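Local coordinates for type IV pilus biogenesis protein PilB (PDB 7B7P) that acts as a minor pilin of type IV pili with a direct role in adhesion, carrying a metal-binding von Willebrand factor A-like module, at residues Ser222-Ile226 with Tyr264-Ser268; Asn288-Ser294 with Arg331-Asp335; Asp320-Thr324 with Lys356-Leu360. One frame throughout, in Å; residues are numbered along the deposited sequence.

Contact 1. Residues Ser222-Ile226 with Tyr264-Ser268; sequences SAKYI and YGMIS
Y225, on the edge strand 223-228, reaches across to Y264 of helix 258-270 and ends in a hydrogen bond from its hydroxyl to the helix backbone. CG lies anti to the carbonyl carbon, beside the backbone N (chi1 -75°), which sends the ring toward the helix although the CB itself does not point straight at it. From there most of the ring atoms find a partner. CG lies 4.1 Å from Y264 CD2, and CD2 and then CE2 come closer, the latter at 3.4 Å from Y264 CD2. On the other rim CE1 passes S268 CB at 3.9 Å. CZ lies 3.7 Å from Y264 CD2. At the tip, OH donates a hydrogen bond to Y264 O over 2.9 Å and also rests against I267 CG2. The two tyrosine planes are inclined by 43°, an oblique pair in which Y264 CD2 sits over one face of the Y225 ring, off its centre.

Y264 O takes a second bond, from S268 N in the helix, and the two donors arrive from opposite faces of the carbonyl plane. The phenol thus adds to the helical bond without displacing it. Tyrosine suits position 225 because it combines a broad apolar ring with a polar tip long enough to reach a helix carbonyl.

The Y264 ring is engaged a second time by A223, whose CB stands 3.7 Å from the ring centroid and close to the normal, a CH-pi contact over the face. A small residue fits here, since the ring lies almost directly against the strand. K224, exposed, has its CB pointing away from the helix, while V217 of the neighbouring strand touches both tyrosines. The segments 223-225 and 264-268 run at 41° to each other, a helix packed on the outer part of the central sheet, as in the Rossmann-like alpha/beta fold of von Willebrand factor A domains.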
# COMPACT_ATOMS: atom_id res chain seq x y z
N SER A 222 -1.42 -18.94 19.49
CA SER A 222 -2.06 -17.68 19.81
C SER A 222 -1.00 -16.60 19.61
O SER A 222 0.16 -16.89 19.33
CB SER A 222 -2.66 -17.72 21.22
OG SER A 222 -1.67 -17.46 22.18
N ALA A 223 -1.42 -15.35 19.72
CA ALA A 223 -0.57 -14.24 19.32
C ALA A 223 0.19 -13.68 20.51
O ALA A 223 -0.20 -13.84 21.67
CB ALA A 223 -1.42 -13.13 18.65
N LYS A 224 1.30 -13.00 20.20
CA LYS A 224 2.16 -12.37 21.19
C LYS A 224 2.79 -11.13 20.57
O LYS A 224 3.12 -11.12 19.38
CB LYS A 224 3.25 -13.35 21.68
CG LYS A 224 4.33 -12.69 22.53
CD LYS A 224 5.72 -13.35 22.37
CE LYS A 224 6.61 -13.03 23.61
NZ LYS A 224 7.97 -13.62 23.53
N TYR A 225 2.94 -10.08 21.37
CA TYR A 225 3.71 -8.92 20.95
C TYR A 225 5.20 -9.23 21.12
O TYR A 225 5.66 -9.47 22.23
CB TYR A 225 3.30 -7.69 21.76
CG TYR A 225 1.97 -7.09 21.37
CD1 TYR A 225 1.79 -6.48 20.14
CD2 TYR A 225 0.89 -7.13 22.25
CE1 TYR A 225 0.57 -5.93 19.78
CE2 TYR A 225 -0.33 -6.58 21.91
CZ TYR A 225 -0.49 -5.99 20.68
OH TYR A 225 -1.71 -5.46 20.34
N ILE A 226 5.94 -9.27 20.02
CA ILE A 226 7.39 -9.37 20.13
C ILE A 226 7.95 -8.00 20.46
O ILE A 226 8.83 -7.86 21.32
CB ILE A 226 8.02 -9.93 18.84
CG1 ILE A 226 7.15 -11.04 18.23
CG2 ILE A 226 9.42 -10.47 19.11
CD1 ILE A 226 7.09 -12.29 19.07
N TYR A 264 -4.11 -8.72 17.36
CA TYR A 264 -3.06 -7.94 18.01
C TYR A 264 -2.55 -6.85 17.09
O TYR A 264 -2.42 -5.69 17.49
CB TYR A 264 -1.92 -8.85 18.43
CG TYR A 264 -2.14 -9.61 19.73
CD1 TYR A 264 -3.29 -10.37 19.93
CD2 TYR A 264 -1.17 -9.61 20.73
CE1 TYR A 264 -3.48 -11.08 21.09
CE2 TYR A 264 -1.35 -10.32 21.90
CZ TYR A 264 -2.51 -11.06 22.07
OH TYR A 264 -2.72 -11.78 23.23
N GLY A 265 -2.31 -7.19 15.82
CA GLY A 265 -1.85 -6.19 14.87
C GLY A 265 -2.79 -5.02 14.75
O GLY A 265 -2.37 -3.87 14.89
N MET A 266 -4.08 -5.29 14.53
CA MET A 266 -5.00 -4.19 14.24
C MET A 266 -5.27 -3.32 15.47
O MET A 266 -5.43 -2.10 15.34
CB MET A 266 -6.32 -4.73 13.68
CG MET A 266 -6.17 -5.38 12.31
SD MET A 266 -7.76 -5.75 11.56
CE MET A 266 -7.31 -5.82 9.80
N ILE A 267 -5.38 -3.92 16.66
CA ILE A 267 -5.68 -3.05 17.80
C ILE A 267 -4.48 -2.18 18.13
O ILE A 267 -4.63 -1.00 18.45
CB ILE A 267 -6.17 -3.83 19.04
CG1 ILE A 267 -6.68 -2.84 20.09
CG2 ILE A 267 -5.10 -4.67 19.66
CD1 ILE A 267 -7.62 -3.45 21.13
N SER A 268 -3.26 -2.72 18.01
CA SER A 268 -2.08 -1.86 18.21
C SER A 268 -2.02 -0.74 17.16
O SER A 268 -1.58 0.36 17.47
CB SER A 268 -0.80 -2.69 18.21
OG SER A 268 -0.46 -3.15 16.91

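Contact 2. Residues Asn288-Ser294 with Arg331-Asp335; sequences NAYLVDS and RLGYD
V292 O receives the guanidinium of R331 through NH1 at 2.8 Å, while V292 N donates to R331 O, joining the two residues through backbone and side chain. The arginine bends at chi3 (-69°), which brings its end round to the carbonyl of V292, just past strand 289-291; V292 O then lies near the guanidinium plane, and the bond is nearly straight at 164°. NH1 also forms a salt bridge with D320, and NH2 bonds G326 O, so arginine, with several N-H groups, serves several acceptors at once.

Strands 289-291 and 332-335 pair antiparallel, placing 289-291 at the edge of a four-stranded antiparallel sheet. Y290 and G333 form the hydrogen-bonded pair, with Y290 N to G333 O at 3.0 Å and G333 N to Y290 O at 2.9 Å. The Y290 ring folds back over G333, whose CA lies 3.9 Å from the ring centroid in a CH-pi contact; glycine, with no side chain, lets the ring lie flat against the backbone. On the other face L291 CD2 meets L332 CD1, and A289 packs beside Y334.

D335 N bonds N288 O at the far end, and N288 ND2 returns a weak bond to D335 O, while N288 OD1 accepts from T256 N. The N288 side chain lies about 6 Å from a bound magnesium ion, near metal-binding S173 and D284. D320 partly balances R331, probably lowering the cost of burying its charge.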
# COMPACT_ATOMS: atom_id res chain seq x y z
N ASN A 288 -5.57 -23.24 11.13
CA ASN A 288 -6.09 -24.42 11.83
C ASN A 288 -6.33 -24.15 13.31
O ASN A 288 -6.33 -25.10 14.10
CB ASN A 288 -5.10 -25.63 11.70
CG ASN A 288 -3.74 -25.35 12.33
OD1 ASN A 288 -3.44 -24.21 12.73
ND2 ASN A 288 -2.94 -26.38 12.44
N ALA A 289 -6.49 -22.89 13.71
CA ALA A 289 -6.72 -22.56 15.11
C ALA A 289 -7.50 -21.25 15.20
O ALA A 289 -7.42 -20.40 14.31
CB ALA A 289 -5.39 -22.48 15.88
N TYR A 290 -8.25 -21.11 16.29
CA TYR A 290 -9.03 -19.89 16.55
C TYR A 290 -9.30 -19.85 18.05
O TYR A 290 -9.16 -20.86 18.75
CB TYR A 290 -10.34 -19.85 15.73
CG TYR A 290 -11.22 -21.11 15.93
CD1 TYR A 290 -11.03 -22.25 15.15
CD2 TYR A 290 -12.22 -21.14 16.90
CE1 TYR A 290 -11.81 -23.39 15.34
CE2 TYR A 290 -12.99 -22.25 17.09
CZ TYR A 290 -12.79 -23.38 16.33
OH TYR A 290 -13.57 -24.50 16.54
N LEU A 291 -9.64 -18.66 18.55
CA LEU A 291 -10.02 -18.49 19.95
C LEU A 291 -11.52 -18.21 20.05
O LEU A 291 -12.08 -17.51 19.21
CB LEU A 291 -9.24 -17.35 20.60
CG LEU A 291 -7.76 -17.69 20.74
CD1 LEU A 291 -6.97 -16.55 21.35
CD2 LEU A 291 -7.63 -18.94 21.56
N VAL A 292 -12.17 -18.78 21.07
CA VAL A 292 -13.57 -18.47 21.31
C VAL A 292 -13.68 -17.55 22.52
O VAL A 292 -12.81 -17.48 23.39
CB VAL A 292 -14.46 -19.72 21.47
CG1 VAL A 292 -14.46 -20.52 20.19
CG2 VAL A 292 -14.06 -20.57 22.69
N ASP A 293 -14.75 -16.77 22.52
CA ASP A 293 -15.18 -16.01 23.68
C ASP A 293 -15.60 -16.98 24.79
O ASP A 293 -16.09 -18.09 24.53
CB ASP A 293 -16.33 -15.12 23.22
CG ASP A 293 -16.87 -14.20 24.29
OD1 ASP A 293 -17.02 -14.59 25.47
OD2 ASP A 293 -17.22 -13.07 23.91
N SER A 294 -15.43 -16.56 26.05
CA SER A 294 -15.85 -17.42 27.17
C SER A 294 -17.33 -17.81 27.07
O SER A 294 -17.73 -18.89 27.51
CB SER A 294 -15.58 -16.75 28.51
OG SER A 294 -16.12 -15.44 28.56
N ARG A 331 -10.14 -22.05 25.62
CA ARG A 331 -10.86 -21.30 24.59
C ARG A 331 -10.35 -21.58 23.18
O ARG A 331 -10.81 -20.94 22.22
CB ARG A 331 -10.81 -19.82 24.93
CG ARG A 331 -11.61 -19.54 26.21
CD ARG A 331 -11.90 -18.08 26.42
NE ARG A 331 -10.69 -17.35 26.73
CZ ARG A 331 -10.00 -16.63 25.84
NH1 ARG A 331 -10.39 -16.55 24.56
NH2 ARG A 331 -8.92 -15.96 26.21
N LEU A 332 -9.49 -22.59 23.01
CA LEU A 332 -8.74 -22.80 21.78
C LEU A 332 -9.43 -23.85 20.93
O LEU A 332 -9.60 -24.99 21.36
CB LEU A 332 -7.30 -23.23 22.08
CG LEU A 332 -6.40 -23.49 20.86
CD1 LEU A 332 -6.06 -22.18 20.15
CD2 LEU A 332 -5.10 -24.23 21.22
N GLY A 333 -9.83 -23.47 19.72
CA GLY A 333 -10.15 -24.44 18.70
C GLY A 333 -8.90 -24.70 17.88
O GLY A 333 -8.15 -23.77 17.58
N TYR A 334 -8.66 -25.96 17.54
CA TYR A 334 -7.48 -26.28 16.75
C TYR A 334 -7.55 -27.69 16.20
O TYR A 334 -8.24 -28.55 16.74
CB TYR A 334 -6.20 -26.13 17.55
CG TYR A 334 -6.07 -27.15 18.64
CD1 TYR A 334 -6.76 -27.00 19.84
CD2 TYR A 334 -5.24 -28.26 18.49
CE1 TYR A 334 -6.64 -27.92 20.87
CE2 TYR A 334 -5.11 -29.19 19.52
CZ TYR A 334 -5.82 -29.02 20.71
OH TYR A 334 -5.72 -29.91 21.75
N ASP A 335 -6.78 -27.92 15.13
CA ASP A 335 -6.64 -29.23 14.49
C ASP A 335 -5.15 -29.41 14.15
O ASP A 335 -4.64 -28.77 13.22
CB ASP A 335 -7.52 -29.31 13.26
CG ASP A 335 -7.21 -30.51 12.39
OD1 ASP A 335 -6.61 -31.46 12.91
OD2 ASP A 335 -7.61 -30.52 11.21

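Contact 3. Residues Asp320-Thr324 with Lys356-Leu360; sequences DLSPT and KKFGL
L321 O is the point at which the loop 320-324 meets both K357 and F358 from the end of helix 341-358. The close part of the contact gathers round this carbonyl. K357 NZ donates to it at 2.9 Å, standing above the carbonyl plane instead of on a lone pair, and F358 CZ approaches the same oxygen at 3.4 Å, with L321 O near the plane of the ring at its edge. The slightly positive rim of an aromatic ring is a reasonable neighbour for a carbonyl oxygen.

K357 reaches its target by stretching out. CG is anti to the backbone N (chi1 -177°) and the chain stays extended beyond it, so that CD passes L321 CB at 3.9 Å before the ammonium group arrives. Lysine fits this place well: its CD rests on L321 CB while the charge stays near the surface. The K357 CG also lies over one face of the F358 ring.

The packing is much looser at P323. Its CB is 4.4 Å from F358 CE1, and its CD is equally far from K357 NZ, so the proline only skirts the other segment on an exposed side. Two turns within the loop contribute to its shape. D320 OD1 accepts from S322 N at 3.2 Å in an Asx turn, and S322 OG accepts from T324 N in an ST turn; aspartate and serine have the short polar side chains that such turns need.

F358, by contrast, is buried, and its ring also touches R263, M266 and I267 of helix 258-270. L321 leans back on Y350, E353 and V354 of helix 341-358, while S322 O accepts from R263. The loop between strands 311-314 and 332-335 is thereby laid across two neighbouring helices.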
# COMPACT_ATOMS: atom_id res chain seq x y z
N ASP A 320 -13.46 -14.95 19.95
CA ASP A 320 -12.87 -14.00 20.88
C ASP A 320 -12.50 -12.72 20.15
O ASP A 320 -11.38 -12.58 19.63
CB ASP A 320 -11.63 -14.61 21.54
CG ASP A 320 -11.06 -13.74 22.65
OD1 ASP A 320 -11.64 -12.68 22.96
OD2 ASP A 320 -10.01 -14.11 23.18
N LEU A 321 -13.44 -11.79 20.12
CA LEU A 321 -13.26 -10.46 19.56
C LEU A 321 -13.00 -9.40 20.62
O LEU A 321 -13.25 -8.22 20.37
CB LEU A 321 -14.49 -10.09 18.75
CG LEU A 321 -14.82 -11.15 17.72
CD1 LEU A 321 -16.08 -10.70 16.96
CD2 LEU A 321 -13.61 -11.32 16.78
N SER A 322 -12.55 -9.78 21.81
CA SER A 322 -12.41 -8.77 22.85
C SER A 322 -11.19 -7.87 22.58
O SER A 322 -10.17 -8.33 22.07
CB SER A 322 -12.26 -9.43 24.22
OG SER A 322 -11.75 -8.47 25.15
N PRO A 323 -11.27 -6.59 22.95
CA PRO A 323 -10.06 -5.77 22.96
C PRO A 323 -9.13 -6.13 24.08
O PRO A 323 -7.99 -5.65 24.10
CB PRO A 323 -10.61 -4.34 23.14
CG PRO A 323 -12.07 -4.44 22.91
CD PRO A 323 -12.47 -5.81 23.30
N THR A 324 -9.57 -6.99 25.01
CA THR A 324 -8.72 -7.51 26.07
C THR A 324 -8.01 -8.74 25.53
O THR A 324 -8.66 -9.72 25.16
CB THR A 324 -9.54 -7.85 27.33
OG1 THR A 324 -10.07 -6.64 27.90
CG2 THR A 324 -8.67 -8.56 28.36
N LYS A 356 -13.39 -7.14 10.58
CA LYS A 356 -14.56 -6.28 10.63
C LYS A 356 -14.59 -5.44 11.90
O LYS A 356 -15.00 -4.27 11.88
CB LYS A 356 -15.83 -7.11 10.51
CG LYS A 356 -16.17 -7.47 9.08
CD LYS A 356 -16.71 -8.87 8.98
CE LYS A 356 -18.10 -8.96 9.52
NZ LYS A 356 -18.81 -10.10 8.86
N LYS A 357 -14.15 -5.99 13.02
CA LYS A 357 -14.22 -5.22 14.25
C LYS A 357 -13.06 -4.23 14.40
O LYS A 357 -13.27 -3.11 14.88
CB LYS A 357 -14.25 -6.16 15.46
CG LYS A 357 -14.39 -5.41 16.77
CD LYS A 357 -14.75 -6.32 17.92
CE LYS A 357 -15.08 -5.49 19.18
NZ LYS A 357 -15.54 -6.40 20.25
N PHE A 358 -11.84 -4.62 14.00
CA PHE A 358 -10.65 -3.87 14.36
C PHE A 358 -9.99 -3.14 13.18
O PHE A 358 -8.92 -2.53 13.36
CB PHE A 358 -9.63 -4.82 15.01
CG PHE A 358 -10.05 -5.34 16.37
CD1 PHE A 358 -9.94 -4.53 17.50
CD2 PHE A 358 -10.57 -6.62 16.53
CE1 PHE A 358 -10.33 -4.99 18.75
CE2 PHE A 358 -10.97 -7.09 17.76
CZ PHE A 358 -10.83 -6.27 18.89
N GLY A 359 -10.57 -3.19 11.99
CA GLY A 359 -9.84 -2.72 10.83
C GLY A 359 -10.21 -1.34 10.31
O GLY A 359 -9.83 -0.99 9.19
N LEU A 360 -10.91 -0.54 11.12
CA LEU A 360 -11.50 0.71 10.63
C LEU A 360 -10.44 1.67 10.08
O LEU A 360 -10.61 2.25 9.01
CB LEU A 360 -12.32 1.39 11.72
CG LEU A 360 -12.97 2.69 11.24
CD1 LEU A 360 -13.95 2.43 10.11
CD2 LEU A 360 -13.64 3.44 12.39

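How the contacts relate
From the N terminus, contact 1 comes first: it closes the path from the edge strand at 222-226 to helix 258-270, and is complete before the others begin. Contacts 2 and 3 cross: 320-324 lies in the loop that contact 2 closes, and 356-360, at the end of helix 341-358, comes after 331-335, so the segments alternate. They meet at D320, whose backbone N probably donates a hydrogen bond to L291 O. Contact 3 also touches contact 1, where I267 packs on P323 and M266 on G359. Contacts 1 and 2 do not touch. Together they tie the edge of the central sheet, two helices and the small antiparallel sheet into one module.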